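Local coordinates for cell death abnormality protein 2 (Caenorhabditis elegans, PDB 3QWX) that serves as a signalling adaptor of the Crk family, required for cell migration and engulfment of cell corpses, this piece carrying its SH2 and first SH3 domains, at residues Ile35-Leu39 / Ala107-Tyr113; Leu27-Pro31 / Leu51-Glu55. Residues are numbered along the deposited sequence.

Overall arrangement
From the N terminus, the chain runs through helix 21-29 and residues 27-31, then enters strand 37-42, turns back along strand 49-54 and comes to 107-113 much later in the chain. Interaction 2 (27-31 with 51-55) closes a loop of 19 intervening residues and ties the helix end to the sheet. Interaction 1 (35-39 with 107-113) spans 67 and lays the late strand 111-112 beside strand 37-42. Their segments alternate, so the two closures cross instead of nesting. With centres about 8 Å apart they touch directly: Gly36 N lies 2.8 Å from Arg54 O, and Ala107 N 2.9 Å from Glu55 OE1, both probable hydrogen bonds.

Interaction 1. Residues Ile35-Leu39 / Ala107-Tyr113; sequences IGTFL and ASLLAAY
Two short strands run parallel, with Thr37 paired to Ala111 (CA-CA 4.8 Å) and Phe38 to Ala112 (5.1 Å). Gly36 O accepts from both Leu110 N (2.8 Å) and Ala111 N (3.2 Å); Ala111 O then receives Phe38 N (3.0 Å), and Phe38 O receives Tyr113 N (2.7 Å). Leu110, at phi/psi -114/-46, kinks the chain out of the extended path so that two successive NH groups reach one carbonyl. Gly36 is at 100/-9, where a CB would jam against Ile35 O and also clash with Leu110 CB; its CA fills the hollow, 3.3 Å from Ser108 O. Phe38 is the main bump. Its p rotamer (chi1 70°) slots the ring between Ala112 CA over one face (4.2 Å from the ring centroid) and Leu109 over the other, whose CB makes an off-centre CH-pi contact at 4.3 Å and whose CD2 lies 3.7 Å from Phe38 CG. Ala112 turns its CB away, letting its CA cover the ring. Ile35 CG2 abuts Ala107 CB (3.6 Å). Tyr113, chi1 t, takes Thr37 CG2 at its ring edge, 3.7 Å from Tyr113 CA, and meets Leu39 (CD2-CD2 3.9 Å). Such a late short strand, added parallel to the central strand, is an SH2 feature. Strand 49-54 flanks 37-42 across from 111-112; Phe6 and Phe14 meet the Phe38 ring edge-to-face, and helix 21-29 packs on Thr37, Leu39 and Tyr113.

Interaction 2. Residues Leu27-Pro31 / Leu51-Glu55; sequences LLGEP and LTVRE
Leu28 and Arg54 carry most of this contact, with Thr52 a smaller third. Helix 21-29 is ending here; Glu30 is extended (phi/psi -60/146) and Pro31 turns back to -59/-33. Strand 49-54 passes alongside (52-54 against 28-31, 19° apart), Leu28 and Arg54 CA atoms 5.7 Å apart. Leu28 (mt) brings CD1 to 3.1 Å from Thr52 O and 3.5 Å from Thr52 CG2: a branched apolar side chain suits this buried gap beside the threonine methyl. The CA-to-CB bond of Arg54 points toward residues 27-31; with chi1 t, chi2 p and chi3 t, its NH1 donates to Leu28 O (2.8 Å) and Glu30 O (2.7 Å), at and just beyond the helix end. Arginine is long enough for one NH1 to serve both; NE hydrogen-bonds to Ala56 O. Such packing of helix on central sheet belongs to the SH2 fold. Leu28 rests on Thr37 and Leu39 of strand 37-42; Thr52, beside strand 62-69, is hydrogen-bonded through OG1 to NE of Arg41, the counterpart of the phosphotyrosine-binding FLVRES arginine of other SH2 domains.

Interaction 1. Residues Ile35-Leu39 / Ala107-Tyr113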
# COMPACT_ATOMS: atom_id res chain seq x y z
N ILE A 35 12.20 1.70 -11.71
CA ILE A 35 12.97 1.29 -10.55
C ILE A 35 12.69 2.24 -9.39
O ILE A 35 12.57 3.44 -9.59
CB ILE A 35 14.47 1.19 -10.89
CG1 ILE A 35 14.72 0.01 -11.83
CG2 ILE A 35 15.29 1.02 -9.62
CD1 ILE A 35 16.14 0.00 -12.45
N GLY A 36 12.55 1.71 -8.19
CA GLY A 36 12.26 2.54 -7.03
C GLY A 36 10.79 2.52 -6.65
O GLY A 36 10.39 3.06 -5.59
N THR A 37 9.97 1.93 -7.51
CA THR A 37 8.54 1.78 -7.21
C THR A 37 8.36 0.68 -6.16
O THR A 37 9.01 -0.37 -6.24
CB THR A 37 7.71 1.48 -8.48
OG1 THR A 37 8.08 2.40 -9.51
CG2 THR A 37 6.22 1.61 -8.22
N PHE A 38 7.51 0.92 -5.17
CA PHE A 38 7.36 -0.01 -4.06
C PHE A 38 5.93 -0.04 -3.51
O PHE A 38 5.13 0.87 -3.75
CB PHE A 38 8.32 0.37 -2.92
CG PHE A 38 7.94 1.63 -2.22
CD1 PHE A 38 8.31 2.87 -2.73
CD2 PHE A 38 7.18 1.59 -1.06
CE1 PHE A 38 7.94 4.04 -2.10
CE2 PHE A 38 6.80 2.77 -0.42
CZ PHE A 38 7.18 4.00 -0.95
N LEU A 39 5.62 -1.10 -2.77
CA LEU A 39 4.39 -1.13 -2.00
C LEU A 39 4.61 -1.91 -0.73
O LEU A 39 5.59 -2.65 -0.59
CB LEU A 39 3.25 -1.73 -2.82
CG LEU A 39 3.42 -3.13 -3.41
CD1 LEU A 39 3.19 -4.22 -2.36
CD2 LEU A 39 2.45 -3.30 -4.57
N ALA A 107 18.35 -0.75 -5.07
CA ALA A 107 17.72 0.57 -5.25
C ALA A 107 17.07 1.15 -3.99
O ALA A 107 16.83 0.44 -3.02
CB ALA A 107 16.70 0.52 -6.39
N SER A 108 16.81 2.45 -4.02
CA SER A 108 16.08 3.12 -2.96
C SER A 108 14.58 3.20 -3.28
O SER A 108 14.17 2.97 -4.41
CB SER A 108 16.62 4.53 -2.78
OG SER A 108 17.85 4.50 -2.09
N LEU A 109 13.79 3.53 -2.27
CA LEU A 109 12.36 3.78 -2.43
C LEU A 109 12.12 5.16 -3.06
O LEU A 109 12.53 6.16 -2.49
CB LEU A 109 11.68 3.74 -1.05
CG LEU A 109 11.88 2.45 -0.25
CD1 LEU A 109 11.08 2.53 1.04
CD2 LEU A 109 11.47 1.23 -1.08
N LEU A 110 11.47 5.21 -4.22
CA LEU A 110 11.28 6.48 -4.91
C LEU A 110 9.81 6.86 -4.96
O LEU A 110 9.45 8.00 -4.67
CB LEU A 110 11.86 6.44 -6.33
CG LEU A 110 12.19 7.77 -7.03
CD1 LEU A 110 13.11 7.56 -8.22
CD2 LEU A 110 10.94 8.53 -7.46
N ALA A 111 8.97 5.90 -5.32
CA ALA A 111 7.55 6.17 -5.53
C ALA A 111 6.66 5.00 -5.13
O ALA A 111 6.95 3.85 -5.44
CB ALA A 111 7.29 6.56 -6.97
N ALA A 112 5.58 5.30 -4.43
CA ALA A 112 4.58 4.30 -4.08
C ALA A 112 3.87 3.79 -5.35
O ALA A 112 3.47 4.58 -6.22
CB ALA A 112 3.56 4.90 -3.12
N TYR A 113 3.73 2.47 -5.45
CA TYR A 113 2.94 1.84 -6.51
C TYR A 113 1.49 2.32 -6.44
O TYR A 113 0.93 2.47 -5.36
CB TYR A 113 2.96 0.31 -6.39
CG TYR A 113 2.15 -0.36 -7.46
CD1 TYR A 113 2.64 -0.45 -8.76
CD2 TYR A 113 0.88 -0.86 -7.20
CE1 TYR A 113 1.89 -1.04 -9.77
CE2 TYR A 113 0.12 -1.45 -8.20
CZ TYR A 113 0.64 -1.54 -9.49
OH TYR A 113 -0.09 -2.12 -10.50

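Interaction 2. Residues Leu27-Pro31 / Leu51-Glu55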
# COMPACT_ATOMS: atom_id res chain seq x y z
N LEU A 27 2.94 -7.49 -10.36
CA LEU A 27 2.63 -6.08 -10.60
C LEU A 27 3.90 -5.21 -10.68
O LEU A 27 4.07 -4.42 -11.60
CB LEU A 27 1.68 -5.53 -9.53
CG LEU A 27 0.28 -6.15 -9.51
CD1 LEU A 27 -0.59 -5.52 -8.43
CD2 LEU A 27 -0.40 -6.04 -10.88
N LEU A 28 4.80 -5.38 -9.71
CA LEU A 28 6.01 -4.57 -9.66
C LEU A 28 7.04 -5.00 -10.71
O LEU A 28 7.95 -4.23 -11.04
CB LEU A 28 6.60 -4.53 -8.25
CG LEU A 28 5.88 -3.56 -7.29
CD1 LEU A 28 6.34 -3.75 -5.87
CD2 LEU A 28 6.09 -2.10 -7.70
N GLY A 29 6.88 -6.21 -11.24
CA GLY A 29 7.76 -6.72 -12.28
C GLY A 29 7.38 -6.34 -13.70
O GLY A 29 8.14 -6.61 -14.64
N GLU A 30 6.21 -5.72 -13.87
CA GLU A 30 5.75 -5.32 -15.20
C GLU A 30 6.73 -4.33 -15.86
O GLU A 30 7.37 -3.54 -15.17
CB GLU A 30 4.30 -4.78 -15.13
CG GLU A 30 3.30 -5.88 -14.77
CD GLU A 30 1.84 -5.45 -14.84
OE1 GLU A 30 1.56 -4.23 -14.76
OE2 GLU A 30 0.98 -6.33 -14.96
N PRO A 31 6.88 -4.41 -17.19
CA PRO A 31 7.95 -3.68 -17.90
C PRO A 31 7.91 -2.17 -17.72
O PRO A 31 8.97 -1.54 -17.70
CB PRO A 31 7.70 -4.04 -19.38
CG PRO A 31 6.96 -5.32 -19.34
CD PRO A 31 6.11 -5.28 -18.09
N LEU A 51 7.69 -5.40 2.43
CA LEU A 51 7.95 -4.31 1.51
C LEU A 51 8.42 -4.96 0.21
O LEU A 51 9.40 -5.69 0.20
CB LEU A 51 9.06 -3.42 2.08
CG LEU A 51 9.58 -2.25 1.25
CD1 LEU A 51 8.52 -1.17 1.05
CD2 LEU A 51 10.81 -1.66 1.92
N THR A 52 7.71 -4.68 -0.88
CA THR A 52 8.06 -5.19 -2.21
C THR A 52 8.48 -4.03 -3.14
O THR A 52 7.76 -3.04 -3.25
CB THR A 52 6.88 -6.00 -2.86
OG1 THR A 52 6.47 -7.05 -1.97
CG2 THR A 52 7.30 -6.62 -4.19
N VAL A 53 9.64 -4.17 -3.78
CA VAL A 53 10.28 -3.08 -4.52
C VAL A 53 10.83 -3.54 -5.89
O VAL A 53 11.44 -4.60 -5.99
CB VAL A 53 11.47 -2.46 -3.72
CG1 VAL A 53 11.85 -1.09 -4.28
CG2 VAL A 53 11.14 -2.34 -2.25
N ARG A 54 10.61 -2.74 -6.92
CA ARG A 54 11.27 -2.94 -8.21
C ARG A 54 12.64 -2.28 -8.11
O ARG A 54 12.74 -1.05 -7.97
CB ARG A 54 10.45 -2.27 -9.32
CG ARG A 54 11.09 -2.29 -10.70
CD ARG A 54 11.29 -3.69 -11.25
NE ARG A 54 11.63 -3.64 -12.68
CZ ARG A 54 10.73 -3.63 -13.66
NH1 ARG A 54 9.43 -3.66 -13.37
NH2 ARG A 54 11.11 -3.58 -14.93
N GLU A 55 13.70 -3.09 -8.14
CA GLU A 55 15.05 -2.59 -7.86
C GLU A 55 15.98 -2.70 -9.06
O GLU A 55 17.07 -2.14 -9.06
CB GLU A 55 15.64 -3.30 -6.64
CG GLU A 55 14.90 -2.96 -5.34
CD GLU A 55 15.65 -3.35 -4.10
OE1 GLU A 55 16.81 -2.91 -3.92
OE2 GLU A 55 15.08 -4.11 -3.30